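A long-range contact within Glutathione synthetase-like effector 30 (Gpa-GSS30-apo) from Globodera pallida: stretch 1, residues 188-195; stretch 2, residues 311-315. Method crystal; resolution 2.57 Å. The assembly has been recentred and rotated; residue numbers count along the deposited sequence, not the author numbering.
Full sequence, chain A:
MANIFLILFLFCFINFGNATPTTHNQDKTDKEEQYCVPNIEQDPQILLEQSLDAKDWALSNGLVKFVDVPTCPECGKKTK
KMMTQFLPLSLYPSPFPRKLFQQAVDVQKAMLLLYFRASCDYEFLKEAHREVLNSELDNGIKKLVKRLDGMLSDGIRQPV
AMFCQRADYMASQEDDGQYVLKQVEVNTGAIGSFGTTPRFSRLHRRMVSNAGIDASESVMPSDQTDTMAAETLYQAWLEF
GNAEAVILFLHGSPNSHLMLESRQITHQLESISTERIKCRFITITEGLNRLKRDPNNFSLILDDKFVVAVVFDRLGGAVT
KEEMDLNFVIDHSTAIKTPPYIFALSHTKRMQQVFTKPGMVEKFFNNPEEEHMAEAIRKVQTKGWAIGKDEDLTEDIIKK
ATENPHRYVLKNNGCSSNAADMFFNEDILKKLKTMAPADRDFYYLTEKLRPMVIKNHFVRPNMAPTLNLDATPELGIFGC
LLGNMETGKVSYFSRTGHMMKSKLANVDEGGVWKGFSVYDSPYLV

Stretch 1 188-195: TGAIGSFG
Stretch 2 311-315: VFDRL

Two distant parts of one chain meet here, the touching residues lying at least 118 positions apart. Residues 188-195 follow an irregular path, whereas Val311, Phe312 and Asp313 belong to a strand that begins earlier in the chain. Their phi/psi values are -103/104, -86/102 and -75/119; Arg314 follows at -126/49 and Leu315 with phi 65°. The nearest CA atoms set the register: Ala190 CA lies 4.8 Å from Arg314 CA. Together the stretches bury a modest 255 Å².

The polar link is a single hydrogen bond. Arg314 NH2 donates to the carbonyl oxygen Ile191 O at 3.0 Å, with an angle of 154° at the hydrogen, and the oxygen lies at the edge of the guanidinium, near its plane, where the N-H bonds point. Arginine suits this site through its reach. Its CA-to-CB bond points away from stretch 1, but chi1, chi2 and chi3 are all m (-47°, -75° and -83°), and with chi4 at 139° the folded chain brings its end back to the loop. Its NE is hydrogen-bonded elsewhere in the structure. Ile191 contributes its main chain to this bond; its side chain, m at chi1 and t at chi2, points sideways, its nearest approach to stretch 2 being Ile191 CB to Arg314 NH2 at 5.1 Å.

The same guanidinium meets an aromatic ring. Arg314 NH2 lies 3.8 Å from Phe194 CD2, at the edge of the phenylalanine ring and near its plane, so this is not a cation stacked over a ring face. Phe194 points toward stretch 2, with chi1 at -75° (m) and chi2 at -57°.

Apolar contacts complete the side-chain packing. Phe194 CE2 approaches Phe312 CZ at 4.4 Å, a loose and oblique meeting of two buried rings. Phe312 leaves its backbone sideways, but a t rotamer (chi1 -162°, chi2 34°) carries the ring end nearer to the loop; a long, flat side chain can span such a gap. Ala190 has the largest covered area here, 63 Å². Its methyl points toward stretch 2, with Ala190 CB 3.8 Å from Leu315 CD1 and 4.2 Å from Arg314 C, so a small side chain serves well where the backbones run close. Leu315 has chi1 between wells at -142° and chi2 p at 69°.

The remaining contacts involve the backbone. Ala190 CA is 4.2 Å from Asp313 O, while Asp313 leaves its backbone sideways, with chi1 between wells at -103° and chi2 at -42°, and its carboxylate end lies farther from the loop. Gly189 has phi/psi of 82/-125, at which a CB would jam against the carbonyl oxygen of Thr188; the conformation by itself calls for glycine. The loop then passes through Ala190 at -79/77 and Ile191 at -84/132, and a weak hydrogen bond from Ile191 N to Gly189 O, 2.7 Å long, closes a tight local turn. After Gly192 at -77/155, Ser193 takes positive phi (75/24) and points away, before Phe194 at -60/-47 returns to the contact.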

# COMPACT_ATOMS: atom_id res chain seq x y z
N THR A 188 0.14 -17.31 20.05
CA THR A 188 1.41 -17.55 19.37
C THR A 188 1.13 -18.31 18.08
O THR A 188 -0.00 -18.69 17.83
CB THR A 188 2.41 -18.32 20.29
OG1 THR A 188 3.73 -18.24 19.74
CG2 THR A 188 2.04 -19.79 20.49
N GLY A 189 2.15 -18.53 17.27
CA GLY A 189 1.98 -19.23 16.01
C GLY A 189 1.49 -18.30 14.93
O GLY A 189 2.12 -17.28 14.67
N ALA A 190 0.38 -18.64 14.29
CA ALA A 190 -0.06 -17.92 13.09
C ALA A 190 -0.72 -16.62 13.51
O ALA A 190 -1.93 -16.47 13.47
CB ALA A 190 -0.99 -18.77 12.24
N ILE A 191 0.13 -15.67 13.88
CA ILE A 191 -0.30 -14.45 14.50
C ILE A 191 -0.72 -13.43 13.46
O ILE A 191 0.02 -13.17 12.51
CB ILE A 191 0.85 -13.86 15.37
CG1 ILE A 191 1.01 -14.71 16.64
CG2 ILE A 191 0.56 -12.42 15.80
CD1 ILE A 191 2.38 -14.53 17.29
N GLY A 192 -1.89 -12.83 13.66
CA GLY A 192 -2.33 -11.70 12.85
C GLY A 192 -1.66 -10.39 13.20
O GLY A 192 -1.19 -10.18 14.31
N SER A 193 -1.63 -9.50 12.21
CA SER A 193 -1.29 -8.07 12.34
C SER A 193 0.18 -7.68 12.54
O SER A 193 0.46 -6.59 13.02
CB SER A 193 -2.16 -7.42 13.40
OG SER A 193 -3.51 -7.79 13.20
N PHE A 194 1.12 -8.52 12.13
CA PHE A 194 2.51 -8.07 12.03
C PHE A 194 2.70 -6.89 11.04
O PHE A 194 3.38 -5.88 11.35
CB PHE A 194 3.43 -9.20 11.59
CG PHE A 194 3.71 -10.21 12.66
CD1 PHE A 194 4.26 -9.84 13.87
CD2 PHE A 194 3.50 -11.55 12.42
CE1 PHE A 194 4.55 -10.77 14.85
CE2 PHE A 194 3.79 -12.49 13.40
CZ PHE A 194 4.31 -12.10 14.61
N GLY A 195 2.12 -7.03 9.84
CA GLY A 195 2.27 -6.05 8.76
C GLY A 195 1.27 -4.91 8.84
O GLY A 195 1.61 -3.76 8.53
N VAL A 311 11.35 -22.35 9.33
CA VAL A 311 10.00 -22.52 8.79
C VAL A 311 9.05 -21.55 9.48
O VAL A 311 8.66 -21.75 10.63
CB VAL A 311 9.48 -23.95 8.89
CG1 VAL A 311 8.07 -24.04 8.33
CG2 VAL A 311 10.37 -24.87 8.10
N PHE A 312 8.70 -20.48 8.78
CA PHE A 312 7.79 -19.50 9.29
C PHE A 312 6.37 -19.99 8.98
O PHE A 312 5.92 -19.94 7.85
CB PHE A 312 8.15 -18.15 8.69
CG PHE A 312 7.59 -16.95 9.43
CD1 PHE A 312 7.44 -16.93 10.83
CD2 PHE A 312 7.25 -15.81 8.72
CE1 PHE A 312 6.93 -15.81 11.47
CE2 PHE A 312 6.73 -14.69 9.36
CZ PHE A 312 6.58 -14.68 10.73
N ASP A 313 5.71 -20.55 10.00
CA ASP A 313 4.34 -21.08 9.92
C ASP A 313 3.32 -19.91 9.88
O ASP A 313 3.23 -19.11 10.82
CB ASP A 313 3.99 -22.02 11.12
CG ASP A 313 4.02 -23.54 10.74
OD1 ASP A 313 3.54 -23.89 9.65
OD2 ASP A 313 4.50 -24.41 11.54
N ARG A 314 2.56 -19.84 8.79
CA ARG A 314 1.49 -18.89 8.65
C ARG A 314 0.23 -19.68 8.31
O ARG A 314 -0.50 -19.35 7.37
CB ARG A 314 1.85 -17.84 7.59
CG ARG A 314 3.26 -17.27 7.72
CD ARG A 314 3.41 -16.28 8.87
NE ARG A 314 2.97 -14.95 8.46
CZ ARG A 314 2.25 -14.09 9.20
NH1 ARG A 314 1.91 -12.91 8.67
NH2 ARG A 314 1.85 -14.40 10.44
N LEU A 315 -0.01 -20.72 9.11
CA LEU A 315 -1.13 -21.65 8.99
C LEU A 315 -1.02 -22.47 7.68
O LEU A 315 -0.36 -23.52 7.59
CB LEU A 315 -2.47 -20.89 9.09
CG LEU A 315 -3.64 -21.54 9.83
CD1 LEU A 315 -3.29 -21.59 11.31
CD2 LEU A 315 -4.98 -20.84 9.59